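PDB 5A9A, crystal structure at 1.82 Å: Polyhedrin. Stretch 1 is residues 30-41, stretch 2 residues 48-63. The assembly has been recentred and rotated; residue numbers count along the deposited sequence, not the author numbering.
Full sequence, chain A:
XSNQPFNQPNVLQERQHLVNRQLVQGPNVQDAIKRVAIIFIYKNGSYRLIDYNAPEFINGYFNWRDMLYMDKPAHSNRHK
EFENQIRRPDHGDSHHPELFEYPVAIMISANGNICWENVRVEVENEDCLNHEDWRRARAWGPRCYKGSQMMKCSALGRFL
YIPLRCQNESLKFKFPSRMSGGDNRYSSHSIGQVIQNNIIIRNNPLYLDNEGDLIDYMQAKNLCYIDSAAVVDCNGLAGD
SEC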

# COMPACT_ATOMS: atom_id res chain seq x y z
N GLN A 30 -8.14 -2.73 -23.27
CA GLN A 30 -7.78 -1.76 -22.25
C GLN A 30 -8.52 -2.06 -20.95
O GLN A 30 -9.71 -2.36 -20.95
CB GLN A 30 -8.05 -0.33 -22.72
CG GLN A 30 -7.03 0.19 -23.73
CD GLN A 30 -5.64 0.30 -23.14
OE1 GLN A 30 -5.39 1.09 -22.23
NE2 GLN A 30 -4.71 -0.50 -23.66
N ASP A 31 -7.79 -1.99 -19.84
CA ASP A 31 -8.29 -2.36 -18.52
C ASP A 31 -8.43 -3.87 -18.33
O ASP A 31 -9.05 -4.34 -17.38
CB ASP A 31 -9.61 -1.66 -18.20
CG ASP A 31 -9.40 -0.34 -17.46
OD1 ASP A 31 -8.25 0.13 -17.41
OD2 ASP A 31 -10.38 0.22 -16.93
N ALA A 32 -7.84 -4.64 -19.25
CA ALA A 32 -7.68 -6.07 -19.02
C ALA A 32 -6.65 -6.26 -17.92
O ALA A 32 -5.80 -5.39 -17.70
CB ALA A 32 -7.23 -6.77 -20.29
N ILE A 33 -6.72 -7.38 -17.21
CA ILE A 33 -5.81 -7.64 -16.11
C ILE A 33 -4.43 -8.06 -16.60
O ILE A 33 -4.29 -8.78 -17.59
CB ILE A 33 -6.37 -8.74 -15.18
CG1 ILE A 33 -7.51 -8.18 -14.32
CG2 ILE A 33 -5.27 -9.31 -14.29
CD1 ILE A 33 -7.07 -7.10 -13.34
N LYS A 34 -3.40 -7.59 -15.89
CA LYS A 34 -2.04 -8.08 -16.08
C LYS A 34 -1.69 -8.91 -14.85
O LYS A 34 -2.18 -8.62 -13.76
CB LYS A 34 -1.05 -6.92 -16.23
CG LYS A 34 -1.14 -6.18 -17.56
CD LYS A 34 -2.38 -5.30 -17.63
CE LYS A 34 -2.59 -4.73 -19.02
NZ LYS A 34 -3.90 -4.03 -19.13
N ARG A 35 -0.86 -9.93 -15.02
CA ARG A 35 -0.56 -10.84 -13.92
C ARG A 35 0.93 -11.17 -13.83
O ARG A 35 1.55 -11.59 -14.80
CB ARG A 35 -1.39 -12.12 -14.05
CG ARG A 35 -1.41 -12.98 -12.79
CD ARG A 35 -2.58 -13.95 -12.79
NE ARG A 35 -2.68 -14.69 -11.53
CZ ARG A 35 -3.48 -15.73 -11.33
NH1 ARG A 35 -4.26 -16.18 -12.31
NH2 ARG A 35 -3.50 -16.33 -10.15
N VAL A 36 1.49 -10.97 -12.64
CA VAL A 36 2.91 -11.19 -12.40
C VAL A 36 3.10 -12.13 -11.21
O VAL A 36 2.49 -11.94 -10.15
CB VAL A 36 3.64 -9.86 -12.09
CG1 VAL A 36 5.02 -10.13 -11.50
CG2 VAL A 36 3.74 -9.00 -13.33
N ALA A 37 3.93 -13.15 -11.39
CA ALA A 37 4.30 -14.02 -10.29
C ALA A 37 5.76 -13.81 -9.91
O ALA A 37 6.66 -14.04 -10.73
CB ALA A 37 4.06 -15.48 -10.66
N ILE A 38 5.99 -13.35 -8.69
CA ILE A 38 7.34 -13.27 -8.14
C ILE A 38 7.60 -14.56 -7.37
O ILE A 38 6.88 -14.89 -6.43
CB ILE A 38 7.50 -12.10 -7.15
CG1 ILE A 38 6.99 -10.79 -7.77
CG2 ILE A 38 8.96 -11.96 -6.74
CD1 ILE A 38 7.77 -10.31 -8.98
N ILE A 39 8.63 -15.30 -7.79
CA ILE A 39 8.93 -16.59 -7.18
C ILE A 39 10.34 -16.62 -6.61
O ILE A 39 11.32 -16.45 -7.34
CB ILE A 39 8.81 -17.73 -8.22
CG1 ILE A 39 7.50 -17.59 -9.00
CG2 ILE A 39 8.89 -19.08 -7.52
CD1 ILE A 39 7.44 -18.46 -10.23
N PHE A 40 10.45 -16.84 -5.31
CA PHE A 40 11.75 -16.96 -4.66
C PHE A 40 12.12 -18.43 -4.49
O PHE A 40 11.26 -19.27 -4.20
CB PHE A 40 11.73 -16.28 -3.29
CG PHE A 40 11.55 -14.79 -3.35
CD1 PHE A 40 12.64 -13.95 -3.52
CD2 PHE A 40 10.29 -14.23 -3.24
CE1 PHE A 40 12.48 -12.58 -3.57
CE2 PHE A 40 10.12 -12.86 -3.29
CZ PHE A 40 11.21 -12.03 -3.46
N ILE A 41 13.40 -18.74 -4.67
CA ILE A 41 13.91 -20.08 -4.44
C ILE A 41 14.76 -20.07 -3.17
O ILE A 41 15.53 -19.14 -2.96
CB ILE A 41 14.78 -20.56 -5.61
CG1 ILE A 41 14.06 -20.33 -6.94
CG2 ILE A 41 15.13 -22.04 -5.44
CD1 ILE A 41 14.83 -20.80 -8.15
N ARG A 48 8.60 -19.89 -2.77
CA ARG A 48 7.56 -19.03 -2.23
C ARG A 48 7.10 -18.11 -3.35
O ARG A 48 7.90 -17.34 -3.90
CB ARG A 48 8.08 -18.21 -1.05
CG ARG A 48 7.01 -17.41 -0.34
CD ARG A 48 7.58 -16.66 0.86
NE ARG A 48 8.60 -15.70 0.46
CZ ARG A 48 8.57 -14.40 0.75
NH1 ARG A 48 7.58 -13.89 1.48
NH2 ARG A 48 9.55 -13.61 0.34
N LEU A 49 5.82 -18.19 -3.70
CA LEU A 49 5.30 -17.49 -4.87
C LEU A 49 4.31 -16.41 -4.48
O LEU A 49 3.35 -16.67 -3.75
CB LEU A 49 4.64 -18.50 -5.82
CG LEU A 49 4.18 -17.97 -7.19
CD1 LEU A 49 4.16 -19.09 -8.21
CD2 LEU A 49 2.82 -17.30 -7.09
N ILE A 50 4.54 -15.20 -4.97
CA ILE A 50 3.63 -14.09 -4.70
C ILE A 50 2.96 -13.63 -5.99
O ILE A 50 3.62 -13.19 -6.93
CB ILE A 50 4.36 -12.91 -4.04
CG1 ILE A 50 5.09 -13.38 -2.78
CG2 ILE A 50 3.37 -11.81 -3.69
CD1 ILE A 50 6.48 -13.90 -3.04
N ASP A 51 1.64 -13.73 -6.00
CA ASP A 51 0.84 -13.51 -7.20
C ASP A 51 0.23 -12.11 -7.21
O ASP A 51 -0.54 -11.75 -6.32
CB ASP A 51 -0.25 -14.58 -7.28
CG ASP A 51 -1.24 -14.34 -8.40
OD1 ASP A 51 -0.85 -13.76 -9.43
OD2 ASP A 51 -2.42 -14.73 -8.24
N TYR A 52 0.57 -11.33 -8.24
CA TYR A 52 0.07 -9.96 -8.37
C TYR A 52 -0.86 -9.84 -9.57
O TYR A 52 -0.66 -10.50 -10.59
CB TYR A 52 1.23 -8.98 -8.59
CG TYR A 52 2.14 -8.73 -7.41
CD1 TYR A 52 3.22 -9.56 -7.15
CD2 TYR A 52 1.94 -7.63 -6.58
CE1 TYR A 52 4.06 -9.33 -6.07
CE2 TYR A 52 2.78 -7.39 -5.51
CZ TYR A 52 3.84 -8.24 -5.26
OH TYR A 52 4.67 -8.00 -4.20
N ASN A 53 -1.86 -8.98 -9.46
CA ASN A 53 -2.65 -8.59 -10.63
C ASN A 53 -3.12 -7.14 -10.54
O ASN A 53 -3.35 -6.61 -9.45
CB ASN A 53 -3.84 -9.54 -10.84
CG ASN A 53 -5.05 -9.19 -9.99
OD1 ASN A 53 -5.67 -8.14 -10.17
ND2 ASN A 53 -5.41 -10.07 -9.07
N ALA A 54 -3.22 -6.50 -11.70
CA ALA A 54 -3.70 -5.12 -11.78
C ALA A 54 -4.04 -4.79 -13.23
O ALA A 54 -3.51 -5.40 -14.15
CB ALA A 54 -2.66 -4.16 -11.25
N PRO A 55 -4.94 -3.82 -13.43
CA PRO A 55 -5.37 -3.46 -14.79
C PRO A 55 -4.57 -2.33 -15.44
O PRO A 55 -4.62 -2.20 -16.66
CB PRO A 55 -6.82 -3.04 -14.59
CG PRO A 55 -6.85 -2.46 -13.22
CD PRO A 55 -5.80 -3.19 -12.41
N GLU A 56 -3.84 -1.53 -14.66
CA GLU A 56 -3.05 -0.43 -15.23
C GLU A 56 -1.55 -0.71 -15.15
O GLU A 56 -0.85 -0.66 -16.16
CB GLU A 56 -3.38 0.89 -14.54
CG GLU A 56 -4.85 1.11 -14.25
CD GLU A 56 -5.73 0.91 -15.47
OE1 GLU A 56 -5.24 1.07 -16.61
OE2 GLU A 56 -6.93 0.59 -15.29
N PHE A 57 -1.05 -0.99 -13.96
CA PHE A 57 0.36 -1.34 -13.79
C PHE A 57 0.61 -2.07 -12.48
O PHE A 57 -0.01 -1.77 -11.46
CB PHE A 57 1.25 -0.09 -13.86
CG PHE A 57 0.92 0.97 -12.85
CD1 PHE A 57 1.50 0.95 -11.59
CD2 PHE A 57 0.04 1.99 -13.16
CE1 PHE A 57 1.20 1.93 -10.66
CE2 PHE A 57 -0.27 2.97 -12.24
CZ PHE A 57 0.31 2.94 -10.99
N ILE A 58 1.51 -3.05 -12.53
CA ILE A 58 1.94 -3.75 -11.32
C ILE A 58 3.32 -3.27 -10.91
O ILE A 58 4.32 -3.64 -11.52
CB ILE A 58 2.02 -5.27 -11.52
CG1 ILE A 58 0.64 -5.85 -11.86
CG2 ILE A 58 2.57 -5.94 -10.27
CD1 ILE A 58 0.68 -7.29 -12.30
N ASN A 59 3.37 -2.42 -9.90
CA ASN A 59 4.63 -2.09 -9.26
C ASN A 59 4.56 -2.44 -7.79
O ASN A 59 3.49 -2.75 -7.25
CB ASN A 59 5.00 -0.62 -9.47
CG ASN A 59 4.03 0.34 -8.81
OD1 ASN A 59 3.17 -0.07 -8.03
ND2 ASN A 59 4.18 1.62 -9.11
N GLY A 60 5.71 -2.42 -7.13
CA GLY A 60 5.79 -2.82 -5.74
C GLY A 60 7.23 -3.13 -5.39
O GLY A 60 8.14 -2.87 -6.18
N TYR A 61 7.43 -3.72 -4.22
CA TYR A 61 8.77 -3.99 -3.75
C TYR A 61 8.77 -5.09 -2.70
O TYR A 61 7.72 -5.45 -2.16
CB TYR A 61 9.35 -2.73 -3.11
CG TYR A 61 8.63 -2.34 -1.84
CD1 TYR A 61 7.43 -1.63 -1.89
CD2 TYR A 61 9.12 -2.71 -0.60
CE1 TYR A 61 6.76 -1.29 -0.73
CE2 TYR A 61 8.46 -2.36 0.57
CZ TYR A 61 7.28 -1.65 0.49
OH TYR A 61 6.61 -1.31 1.64
N PHE A 62 9.95 -5.61 -2.44
CA PHE A 62 10.20 -6.43 -1.27
C PHE A 62 11.35 -5.79 -0.53
O PHE A 62 12.46 -5.74 -1.06
CB PHE A 62 10.58 -7.85 -1.68
CG PHE A 62 9.44 -8.66 -2.24
CD1 PHE A 62 8.94 -8.39 -3.50
CD2 PHE A 62 8.89 -9.69 -1.50
CE1 PHE A 62 7.89 -9.14 -4.01
CE2 PHE A 62 7.85 -10.44 -2.01
CZ PHE A 62 7.34 -10.16 -3.26
N ASN A 63 11.11 -5.28 0.67
CA ASN A 63 12.22 -4.78 1.47
C ASN A 63 13.01 -5.99 1.94
O ASN A 63 12.60 -7.12 1.69
CB ASN A 63 11.74 -3.92 2.65
CG ASN A 63 10.90 -4.69 3.65
OD1 ASN A 63 11.07 -5.90 3.84
ND2 ASN A 63 9.98 -3.99 4.31
O HOH W 1 -5.22 -1.15 -19.18

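An antiparallel pair of strands sorts its side chains onto two faces by simple alternation. Strands 34-41 and 48-54 of this polyhedrin illustrate the principle: each face mixes polar and apolar residues, with the bridge between Arg 35 and Asp 51 on one and most of the apolar packing on the other. That salt bridge is the strongest side-chain link. The arginine is nearly fully extended, so its guanidinium meets the carboxylate edge-on with two hydrogen bonds, NE of Arg 35 to OD1 of Asp 51 at 2.9 Å and NH2 of Arg 35 to OD2 of Asp 51 at 2.7 Å. The two residues are not direct partners in the register, Arg 35 lying opposite Asn 53 and Asp 51 opposite Ala 37; the length of the arginine covers the offset, and the small Ala 37 side chain shares their face. Both charged residues are buried, where such mutual neutralisation matters most.

Lys 34 works on the other face. Its NZ donates to O of Pro 55 at 3.2 Å and, within its own stretch, to O of Ala 32 at 2.7 Å, tying the loop before one strand to the turn after the other. A water joins the same region, accepting from N of Asp 31 and lying within hydrogen-bonding distance of O of Pro 55, both at 2.8 Å. Nearby, OD1 of Asp 31 lies 2.5 Å from OE2 of Glu 56, a separation suggesting that one acid carries a proton.

Beneath these contacts runs the regular backbone ladder. Lys 34, Val 36, Ile 38 and Phe 40 form reciprocal hydrogen bonds with Ala 54, Tyr 52, Ile 50 and Arg 48, respectively. At the centre, N of Ile 50 reaches O of Ile 38 at 2.8 Å, nearly linear at 174°. Between the rungs, CA-H...O contacts add support, as where CA of Asn 53 approaches O of Lys 34 at 3.2 Å.

Packing completes the interface, which buries 1015 Å² in total. On the face of Val 36, Ile 38 and Phe 40, strand 57-62 supplies further apolar surface: CD1 of Ile 58 meets CG2 of Val 36 at 3.7 Å, and Phe 40 points its ring edge at the face of Phe 62, with CE2 of Phe 40 3.6 Å from CE2 of Phe 62. CD1 of Ile 50 also sits at the Phe 40 edge, while CG1 of Ile 38 packs 3.7 Å from CE1 of Tyr 52. Branched and aromatic side chains suit this face because they reach across to Ile 58 and Phe 62 of strand 57-62. The Arg 35 face has its own apolar portion, where CG1 of Ile 39 touches CD1 of Leu 49 at 3.7 Å.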